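Local structure of fructokinase (Xylella fastidiosa Temecula1, 3LJS) at residues D70-E74 against A75-T79; L269-F272 against A273-D277; A281-D284 against F285-P289; A306-Q310 against G311-A315. The protein probably catalyses the ATP-dependent phosphorylation of fructose, as a member of the PfkB (ribokinase-like) family of carbohydrate kinases. All coordinates share one frame; numbering follows the deposited sequence.

Contact 1 (D70-E74 against A75-T79); sequences DSFAE and AGVVT
F72 O receives the backbone N of V77 at 3.0 Å, and A73 O receives the backbone N of G76 at 3.1 Å, so two bonds run back into the last turn of helix 63-75 as the chain leaves it. The second bond is the more distorted: G76 N sits well above the carbonyl plane of A73, 66° out of it, where a tightening turn brings it. One residue earlier, A75 N still bonds to S71 O in the helical manner. With the positive phi of G76 (95°), this is a Schellman motif, and it ends the helix before the loop to strand 82-85. Glycine suits the spot because a side chain at these backbone angles would press on the carbonyl oxygen of A75. The motif's apolar contact is made by F72 and V77: CD1 of the F72 ring lies 4.0 Å from V77 CB and equally near both methyls of the valine, the two side chains crossing at a slant. F72 CG stands anti to its own carbonyl carbon (chi1 -80°), which carries the ring off the helix to stack on F55 of strand 53-60. V77, a compact branched residue, packs against the ring and also touches F55 and, on helix 38-49, A47. Farther along, T79 turns its methyl to the helix, CG2 lying 3.9 Å from F72 CB, and the small A75 packs on V44 of helix 38-49.

Contact 2 (L269-F272 against A273-D277); sequences LYTF and AQQFD
F272 and F276, one turn apart, lie side by side and point the same way, their ring planes only 18° apart. The rings are slid so far along each other, with centroids 5.0 Å apart, that they barely overlap; the touch is made by the CE2-CZ side of F276, with F276 CE2 3.5 Å from F272 CG. Both carry CG beside the backbone N, in keeping with their common direction. Flat, apolar side chains suit this buried side, where F285 meets both rings edge-to-face.

Y270 and Q274 meet differently. The tyrosine CG is anti to the backbone N (chi1 163°). The first torsion of Q274 puts its CG over one face of the phenol ring, 3.8 Å from the ring centroid in a CH-pi contact, and the bend at chi2 then brings the amide round beside the ring, its plane turned only 20° from it. Water 1 links the same pair, donating to Y270 O and accepting from Q274 NE2 at 3.0 Å. T271 and Q275 run alongside each other, with T271 CG2 near the Q275 amide; the threonine hydroxyl is bonded to G267 O.

Beneath these pairs the backbone keeps its i to i+4 bonds, the last from F276 N to F272 O at 2.8 Å. Side-chain pairs spaced i to i+4, each on its own side of the helix, are characteristic of a regular alpha-helix, here the C-terminal end of helix 262-275, which packs on strands 130-136 and 162-166 of the central sheet.

Contact 3 (A281-D284 against F285-P289); sequences ALID and FCHDP
L282 and C286, with I283 and H287 one residue on, make i to i+4 contacts within the short helix 281-286, at the edge of the fold between helix 262-275 and helix 289-305. On the buried side, L282 CD1 lies 3.9 Å from C286 SG and 4.1 Å from F285 CD2. The leucine branch gets there because its CG is anti to the backbone N (chi1 176°), bringing its end nearer the next turn, where F285 and C286 lie. F285 has its own CG anti to the backbone N (chi1 173°), and its large ring leads away to pack on S291, I292 and T295 of helix 289-305. The slimmer cysteine fits where the helix passes T240 of strand 237-240.

On the outer side, I283 and H287 run alongside each other and point the same way. The imidazole lies flat across the end of the preceding turn: I283 O stands 3.3 Å above the ring plane, over its centre, while I283 CG2 comes within 3.6 Å of H287 CE1.

The backbone records how the helix closes. F285 N bonds to A281 O at 3.1 Å, and C286 N bonds to L282 O at 2.8 Å, both helical. H287 N then divides itself, bonding to D284 O at 3.0 Å from above the carbonyl plane and only weakly to I283 O. D288 N follows with a bond to F285 O. The carboxylate of D288 reaches S291 OG and, weakly, E290 N; aspartate suits this place because it can accept donors from the first turn ahead. The short helix 281-286 thus runs through a tight turn into helix 289-305, with D288 as the N-cap of the latter, a classic aspartate cap.

Contact 4 (A306-Q310 against G311-A315); sequences AVTRQ and GAFTA
V307 and A315 begin the backbone pairing: V307 N bonds to A315 O at 3.0 Å. V307 O then takes T314 N at 2.8 Å and, weakly, A315 N, so two residues of one strand face one of the other, and the register shifts by one. Nearer the turn, R309 N bonds to A312 O at 3.1 Å. The loop tip has positive phi at Q310, G311 and A312; at G311 a side chain would collide with Q310 O, which favours glycine.

Among packing contacts, T308 and F313 lie side by side. T308 CG2 sits over one face of the phenyl ring, 3.8 Å from its centroid, a CH-pi contact, while A306 CB meets the edge of that ring in its plane, 3.8 Å from F313 CE1. With T308 OG1 between the backbone N and carbonyl carbon (chi1 55°), the methyl is left to cover the ring. On the other face of the hairpin, V307 CB and A315 CB pack at 4.1 Å; the beta-branched valine suits an extended strand, and the small alanine meets it across the pair. R309 packs on P28 of the second subunit.

Polar groups are joined through solvent and neighbours. Water 2 lies between T308 OG1 and G311 N, accepting from the latter at 2.9 Å, and Q310 NE2 bonds to Q20 OE1. The whole is a beta hairpin carrying a classic beta bulge at T314 and A315 opposite V307, and its F313 side chain lies about 5 Å from G261 of the ATP site.

In the fold
Contacts 2 and 3 are directly joined: the helices 262-275 and 281-286 follow each other, the centres of the two contacts lie 12 Å apart, and F276 CZ meets F285 CG at 3.7 Å while F276 CB meets A281 CB at the same distance. Contact 1 stands apart, its nearest atoms about 11 Å from contact 2 and about 9 Å from contact 4. Contact 4 is closest to the nucleotide site, whose G261 precedes the helix bearing contact 2; a phosphate ion, probably from the crystallisation liquor, lies about 5 Å from the F313 side chain, and ATP itself is not bound here. At contact 2, L269 is about 9 Å from K195, another ATP-binding residue, between side chains.

Contact 1 (D70-E74 against A75-T79)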
loop_
_atom_site.group_PDB
_atom_site.type_symbol
_atom_site.label_atom_id
_atom_site.label_comp_id
_atom_site.label_asym_id
_atom_site.label_seq_id
_atom_site.Cartn_x
_atom_site.Cartn_y
_atom_site.Cartn_z
ATOM N N ASP B 70 18.684 1.588 -3.686
ATOM C CA ASP B 70 19.459 1.601 -4.923
ATOM C C ASP B 70 19.363 2.945 -5.631
ATOM O O ASP B 70 20.344 3.410 -6.214
ATOM C CB ASP B 70 18.993 0.489 -5.871
ATOM C CG ASP B 70 19.208 -0.900 -5.294
ATOM O OD1 ASP B 70 20.226 -1.113 -4.602
ATOM O OD2 ASP B 70 18.365 -1.786 -5.547
ATOM N N SER B 71 18.185 3.566 -5.587
ATOM C CA SER B 71 17.996 4.871 -6.214
ATOM C C SER B 71 18.936 5.886 -5.565
ATOM O O SER B 71 19.530 6.719 -6.253
ATOM C CB SER B 71 16.544 5.341 -6.066
ATOM O OG SER B 71 15.658 4.495 -6.786
ATOM N N PHE B 72 19.064 5.817 -4.242
ATOM C CA PHE B 72 19.954 6.724 -3.517
ATOM C C PHE B 72 21.405 6.479 -3.930
ATOM O O PHE B 72 22.151 7.422 -4.206
ATOM C CB PHE B 72 19.826 6.526 -1.999
ATOM C CG PHE B 72 18.624 7.206 -1.385
ATOM C CD1 PHE B 72 18.336 8.541 -1.669
ATOM C CD2 PHE B 72 17.804 6.520 -0.488
ATOM C CE1 PHE B 72 17.242 9.191 -1.064
ATOM C CE2 PHE B 72 16.709 7.155 0.124
ATOM C CZ PHE B 72 16.430 8.493 -0.166
ATOM N N ALA B 73 21.800 5.211 -3.967
ATOM C CA ALA B 73 23.162 4.850 -4.346
ATOM C C ALA B 73 23.498 5.343 -5.754
ATOM O O ALA B 73 24.556 5.933 -5.974
ATOM C CB ALA B 73 23.343 3.336 -4.259
ATOM N N GLU B 74 22.594 5.110 -6.702
ATOM C CA GLU B 74 22.809 5.529 -8.087
ATOM C C GLU B 74 22.916 7.046 -8.230
ATOM O O GLU B 74 23.589 7.542 -9.136
ATOM C CB GLU B 74 21.668 5.030 -8.981
ATOM C CG GLU B 74 21.333 3.559 -8.798
ATOM C CD GLU B 74 20.178 3.098 -9.678
ATOM O OE1 GLU B 74 19.192 3.856 -9.832
ATOM O OE2 GLU B 74 20.256 1.965 -10.204
ATOM N N ALA B 75 22.253 7.783 -7.342
ATOM C CA ALA B 75 22.280 9.241 -7.412
ATOM C C ALA B 75 23.507 9.847 -6.750
ATOM O O ALA B 75 23.781 11.036 -6.903
ATOM C CB ALA B 75 21.018 9.818 -6.784
ATOM N N GLY B 76 24.245 9.036 -6.009
ATOM C CA GLY B 76 25.422 9.551 -5.340
ATOM C C GLY B 76 25.150 9.968 -3.906
ATOM O O GLY B 76 25.981 10.621 -3.277
ATOM N N VAL B 77 23.980 9.608 -3.385
ATOM C CA VAL B 77 23.630 9.927 -2.002
ATOM C C VAL B 77 24.272 8.868 -1.108
ATOM O O VAL B 77 24.131 7.673 -1.366
ATOM C CB VAL B 77 22.090 9.893 -1.782
ATOM C CG1 VAL B 77 21.757 10.072 -0.292
ATOM C CG2 VAL B 77 21.422 10.988 -2.608
ATOM N N VAL B 78 24.988 9.294 -0.071
ATOM C CA VAL B 78 25.624 8.341 0.842
ATOM C C VAL B 78 24.532 7.585 1.597
ATOM O O VAL B 78 23.601 8.190 2.137
ATOM C CB VAL B 78 26.564 9.058 1.840
ATOM C CG1 VAL B 78 27.033 8.086 2.915
ATOM C CG2 VAL B 78 27.768 9.626 1.094
ATOM N N THR B 79 24.651 6.261 1.639
ATOM C CA THR B 79 23.643 5.427 2.288
ATOM C C THR B 79 24.006 4.831 3.645
ATOM O O THR B 79 23.219 4.072 4.205
ATOM C CB THR B 79 23.236 4.261 1.359
ATOM O OG1 THR B 79 24.394 3.477 1.047
ATOM C CG2 THR B 79 22.637 4.792 0.059
#

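Contact 2 (L269-F272 against A273-D277)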
loop_
_atom_site.group_PDB
_atom_site.type_symbol
_atom_site.label_atom_id
_atom_site.label_comp_id
_atom_site.label_asym_id
_atom_site.label_seq_id
_atom_site.Cartn_x
_atom_site.Cartn_y
_atom_site.Cartn_z
ATOM N N LEU B 269 20.531 24.528 0.096
ATOM C CA LEU B 269 21.441 23.874 1.030
ATOM C C LEU B 269 22.766 23.528 0.350
ATOM O O LEU B 269 23.828 23.635 0.961
ATOM C CB LEU B 269 20.788 22.622 1.622
ATOM C CG LEU B 269 19.462 22.878 2.367
ATOM C CD1 LEU B 269 18.964 21.575 2.997
ATOM C CD2 LEU B 269 19.669 23.935 3.451
ATOM N N TYR B 270 22.700 23.122 -0.915
ATOM C CA TYR B 270 23.910 22.802 -1.665
ATOM C C TYR B 270 24.843 24.016 -1.666
ATOM O O TYR B 270 26.042 23.889 -1.409
ATOM C CB TYR B 270 23.577 22.438 -3.118
ATOM C CG TYR B 270 24.785 22.491 -4.037
ATOM C CD1 TYR B 270 25.707 21.440 -4.086
ATOM C CD2 TYR B 270 25.043 23.625 -4.804
ATOM C CE1 TYR B 270 26.862 21.528 -4.879
ATOM C CE2 TYR B 270 26.187 23.724 -5.592
ATOM C CZ TYR B 270 27.093 22.678 -5.625
ATOM O OH TYR B 270 28.234 22.808 -6.392
ATOM N N THR B 271 24.287 25.189 -1.961
ATOM C CA THR B 271 25.087 26.407 -2.009
ATOM C C THR B 271 25.648 26.774 -0.644
ATOM O O THR B 271 26.806 27.191 -0.541
ATOM C CB THR B 271 24.276 27.593 -2.573
ATOM O OG1 THR B 271 23.745 27.238 -3.858
ATOM C CG2 THR B 271 25.172 28.802 -2.753
ATOM N N PHE B 272 24.837 26.613 0.403
ATOM C CA PHE B 272 25.271 26.903 1.769
ATOM C C PHE B 272 26.523 26.086 2.094
ATOM O O PHE B 272 27.516 26.614 2.595
ATOM C CB PHE B 272 24.198 26.511 2.799
ATOM C CG PHE B 272 23.024 27.451 2.885
ATOM C CD1 PHE B 272 23.000 28.654 2.189
ATOM C CD2 PHE B 272 21.934 27.123 3.686
ATOM C CE1 PHE B 272 21.903 29.517 2.294
ATOM C CE2 PHE B 272 20.839 27.976 3.797
ATOM C CZ PHE B 272 20.821 29.173 3.101
ATOM N N ALA B 273 26.455 24.788 1.816
ATOM C CA ALA B 273 27.557 23.882 2.102
ATOM C C ALA B 273 28.811 24.220 1.308
ATOM O O ALA B 273 29.924 24.017 1.791
ATOM C CB ALA B 273 27.132 22.443 1.833
ATOM N N GLN B 274 28.638 24.727 0.090
ATOM C CA GLN B 274 29.778 25.100 -0.742
ATOM C C GLN B 274 30.442 26.390 -0.247
ATOM O O GLN B 274 31.667 26.493 -0.200
ATOM C CB GLN B 274 29.339 25.310 -2.200
ATOM C CG GLN B 274 28.910 24.052 -2.954
ATOM C CD GLN B 274 30.053 23.064 -3.174
ATOM O OE1 GLN B 274 31.142 23.443 -3.606
ATOM N NE2 GLN B 274 29.801 21.792 -2.886
ATOM N N GLN B 275 29.624 27.366 0.136
ATOM C CA GLN B 275 30.124 28.667 0.567
ATOM C C GLN B 275 30.470 28.880 2.040
ATOM O O GLN B 275 31.333 29.700 2.352
ATOM C CB GLN B 275 29.135 29.751 0.125
ATOM C CG GLN B 275 28.820 29.711 -1.363
ATOM C CD GLN B 275 27.882 30.818 -1.790
ATOM O OE1 GLN B 275 26.845 31.044 -1.163
ATOM N NE2 GLN B 275 28.239 31.515 -2.866
ATOM N N PHE B 276 29.812 28.164 2.946
ATOM C CA PHE B 276 30.083 28.345 4.374
ATOM C C PHE B 276 31.248 27.502 4.894
ATOM O O PHE B 276 31.330 26.309 4.607
ATOM C CB PHE B 276 28.841 28.009 5.208
ATOM C CG PHE B 276 27.622 28.829 4.874
ATOM C CD1 PHE B 276 27.725 30.023 4.168
ATOM C CD2 PHE B 276 26.362 28.416 5.306
ATOM C CE1 PHE B 276 26.594 30.794 3.903
ATOM C CE2 PHE B 276 25.225 29.180 5.047
ATOM C CZ PHE B 276 25.340 30.370 4.345
ATOM N N ASP B 277 32.147 28.117 5.663
ATOM C CA ASP B 277 33.273 27.372 6.232
ATOM C C ASP B 277 32.725 26.551 7.386
ATOM O O ASP B 277 33.185 25.443 7.653
ATOM C CB ASP B 277 34.357 28.301 6.798
ATOM C CG ASP B 277 35.023 29.149 5.737
ATOM O OD1 ASP B 277 35.222 28.652 4.607
ATOM O OD2 ASP B 277 35.364 30.313 6.046
HETATM O O HOH W 1 27.382 21.225 -1.236
#

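Contact 3 (A281-D284 against F285-P289)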
loop_
_atom_site.group_PDB
_atom_site.type_symbol
_atom_site.label_atom_id
_atom_site.label_comp_id
_atom_site.label_asym_id
_atom_site.label_seq_id
_atom_site.Cartn_x
_atom_site.Cartn_y
_atom_site.Cartn_z
ATOM N N ALA B 281 28.958 30.778 9.804
ATOM C CA ALA B 281 28.901 31.573 8.579
ATOM C C ALA B 281 27.474 31.965 8.182
ATOM O O ALA B 281 27.281 32.914 7.420
ATOM C CB ALA B 281 29.571 30.817 7.429
ATOM N N LEU B 282 26.473 31.242 8.684
ATOM C CA LEU B 282 25.083 31.570 8.342
ATOM C C LEU B 282 24.708 32.965 8.854
ATOM O O LEU B 282 23.940 33.695 8.212
ATOM C CB LEU B 282 24.115 30.533 8.934
ATOM C CG LEU B 282 22.623 30.822 8.736
ATOM C CD1 LEU B 282 22.279 30.744 7.258
ATOM C CD2 LEU B 282 21.788 29.823 9.520
ATOM N N ILE B 283 25.262 33.336 10.006
ATOM C CA ILE B 283 24.974 34.637 10.601
ATOM C C ILE B 283 25.428 35.783 9.698
ATOM O O ILE B 283 24.669 36.723 9.447
ATOM C CB ILE B 283 25.643 34.769 11.990
ATOM C CG1 ILE B 283 25.165 33.636 12.901
ATOM C CG2 ILE B 283 25.289 36.105 12.618
ATOM C CD1 ILE B 283 23.650 33.589 13.083
ATOM N N ASP B 284 26.658 35.703 9.203
ATOM C CA ASP B 284 27.180 36.734 8.318
ATOM C C ASP B 284 26.347 36.772 7.047
ATOM O O ASP B 284 26.031 37.838 6.526
ATOM C CB ASP B 284 28.640 36.447 7.973
ATOM C CG ASP B 284 29.513 36.357 9.206
ATOM O OD1 ASP B 284 29.498 37.317 10.007
ATOM O OD2 ASP B 284 30.204 35.328 9.377
ATOM N N PHE B 285 26.000 35.594 6.547
ATOM C CA PHE B 285 25.188 35.481 5.347
ATOM C C PHE B 285 23.859 36.214 5.551
ATOM O O PHE B 285 23.424 36.982 4.696
ATOM C CB PHE B 285 24.930 34.002 5.054
ATOM C CG PHE B 285 23.963 33.760 3.935
ATOM C CD1 PHE B 285 24.381 33.816 2.608
ATOM C CD2 PHE B 285 22.634 33.447 4.209
ATOM C CE1 PHE B 285 23.489 33.559 1.566
ATOM C CE2 PHE B 285 21.730 33.188 3.177
ATOM C CZ PHE B 285 22.160 33.244 1.851
ATOM N N CYS B 286 23.218 35.969 6.689
ATOM C CA CYS B 286 21.938 36.595 6.979
ATOM C C CYS B 286 22.019 38.104 7.145
ATOM O O CYS B 286 20.996 38.789 7.105
ATOM C CB CYS B 286 21.318 35.962 8.220
ATOM S SG CYS B 286 20.799 34.264 7.923
ATOM N N HIS B 287 23.232 38.621 7.324
ATOM C CA HIS B 287 23.425 40.059 7.475
ATOM C C HIS B 287 23.799 40.693 6.136
ATOM O O HIS B 287 24.014 41.901 6.062
ATOM C CB HIS B 287 24.534 40.352 8.492
ATOM C CG HIS B 287 24.182 39.973 9.898
ATOM N ND1 HIS B 287 25.121 39.905 10.905
ATOM C CD2 HIS B 287 22.997 39.650 10.465
ATOM C CE1 HIS B 287 24.527 39.554 12.033
ATOM N NE2 HIS B 287 23.239 39.394 11.795
ATOM N N ASP B 288 23.850 39.886 5.081
ATOM C CA ASP B 288 24.238 40.397 3.766
ATOM C C ASP B 288 23.245 40.089 2.640
ATOM O O ASP B 288 23.385 39.100 1.925
ATOM C CB ASP B 288 25.624 39.848 3.424
ATOM C CG ASP B 288 26.147 40.363 2.110
ATOM O OD1 ASP B 288 25.646 41.404 1.627
ATOM O OD2 ASP B 288 27.075 39.726 1.569
ATOM N N PRO B 289 22.238 40.959 2.456
ATOM C CA PRO B 289 21.204 40.806 1.428
ATOM C C PRO B 289 21.739 40.495 0.034
ATOM O O PRO B 289 21.083 39.800 -0.746
ATOM C CB PRO B 289 20.465 42.141 1.485
ATOM C CG PRO B 289 20.568 42.503 2.936
ATOM C CD PRO B 289 22.024 42.195 3.226
#

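Contact 4 (A306-Q310 against G311-A315)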
loop_
_atom_site.group_PDB
_atom_site.type_symbol
_atom_site.label_atom_id
_atom_site.label_comp_id
_atom_site.label_asym_id
_atom_site.label_seq_id
_atom_site.Cartn_x
_atom_site.Cartn_y
_atom_site.Cartn_z
ATOM N N ALA B 306 14.118 21.537 -12.338
ATOM C CA ALA B 306 13.673 20.224 -11.885
ATOM C C ALA B 306 12.399 19.833 -12.623
ATOM O O ALA B 306 11.522 20.666 -12.839
ATOM C CB ALA B 306 13.419 20.244 -10.375
ATOM N N VAL B 307 12.300 18.565 -13.011
ATOM C CA VAL B 307 11.124 18.081 -13.724
ATOM C C VAL B 307 10.260 17.196 -12.831
ATOM O O VAL B 307 10.764 16.288 -12.173
ATOM C CB VAL B 307 11.526 17.271 -14.972
ATOM C CG1 VAL B 307 10.283 16.683 -15.634
ATOM C CG2 VAL B 307 12.286 18.165 -15.944
ATOM N N THR B 308 8.958 17.470 -12.817
ATOM C CA THR B 308 8.013 16.702 -12.012
ATOM C C THR B 308 6.892 16.112 -12.861
ATOM O O THR B 308 6.561 16.640 -13.928
ATOM C CB THR B 308 7.362 17.578 -10.922
ATOM O OG1 THR B 308 6.767 18.732 -11.531
ATOM C CG2 THR B 308 8.398 18.021 -9.899
ATOM N N ARG B 309 6.315 15.015 -12.379
ATOM C CA ARG B 309 5.207 14.345 -13.055
ATOM C C ARG B 309 4.188 14.000 -11.966
ATOM O O ARG B 309 4.425 13.098 -11.163
ATOM C CB ARG B 309 5.689 13.061 -13.746
ATOM C CG ARG B 309 5.002 12.823 -15.082
ATOM C CD ARG B 309 4.547 11.381 -15.286
ATOM N NE ARG B 309 5.621 10.485 -15.702
ATOM C CZ ARG B 309 5.460 9.503 -16.586
ATOM N NH1 ARG B 309 4.272 9.300 -17.144
ATOM N NH2 ARG B 309 6.480 8.720 -16.910
ATOM N N GLN B 310 3.062 14.713 -11.938
ATOM C CA GLN B 310 2.041 14.489 -10.912
ATOM C C GLN B 310 2.764 14.604 -9.575
ATOM O O GLN B 310 2.571 13.782 -8.677
ATOM C CB GLN B 310 1.435 13.085 -11.034
ATOM C CG GLN B 310 0.770 12.793 -12.367
ATOM C CD GLN B 310 0.333 11.344 -12.492
ATOM O OE1 GLN B 310 -0.571 10.887 -11.787
ATOM N NE2 GLN B 310 0.980 10.610 -13.392
ATOM N N GLY B 311 3.593 15.634 -9.441
ATOM C CA GLY B 311 4.369 15.776 -8.224
ATOM C C GLY B 311 5.436 14.718 -8.416
ATOM O O GLY B 311 5.471 14.091 -9.469
ATOM N N ALA B 312 6.303 14.488 -7.443
ATOM C CA ALA B 312 7.336 13.470 -7.631
ATOM C C ALA B 312 8.292 13.904 -8.736
ATOM O O ALA B 312 7.893 14.114 -9.883
ATOM C CB ALA B 312 6.699 12.126 -7.992
ATOM N N PHE B 313 9.564 14.021 -8.380
ATOM C CA PHE B 313 10.594 14.450 -9.315
ATOM C C PHE B 313 11.107 13.332 -10.215
ATOM O O PHE B 313 11.442 12.243 -9.746
ATOM C CB PHE B 313 11.747 15.072 -8.527
ATOM C CG PHE B 313 11.364 16.332 -7.802
ATOM C CD1 PHE B 313 11.627 17.581 -8.361
ATOM C CD2 PHE B 313 10.701 16.272 -6.583
ATOM C CE1 PHE B 313 11.233 18.750 -7.714
ATOM C CE2 PHE B 313 10.303 17.434 -5.929
ATOM C CZ PHE B 313 10.571 18.678 -6.495
ATOM N N THR B 314 11.159 13.606 -11.513
ATOM C CA THR B 314 11.639 12.629 -12.475
ATOM C C THR B 314 13.045 12.983 -12.954
ATOM O O THR B 314 13.714 12.166 -13.582
ATOM C CB THR B 314 10.692 12.525 -13.697
ATOM O OG1 THR B 314 10.554 13.809 -14.316
ATOM C CG2 THR B 314 9.318 12.031 -13.260
ATOM N N ALA B 315 13.493 14.199 -12.646
ATOM C CA ALA B 315 14.825 14.643 -13.048
ATOM C C ALA B 315 15.304 15.880 -12.287
ATOM O O ALA B 315 14.571 16.860 -12.146
ATOM C CB ALA B 315 14.851 14.924 -14.552
HETATM O O HOH W 2 4.093 17.533 -11.526
#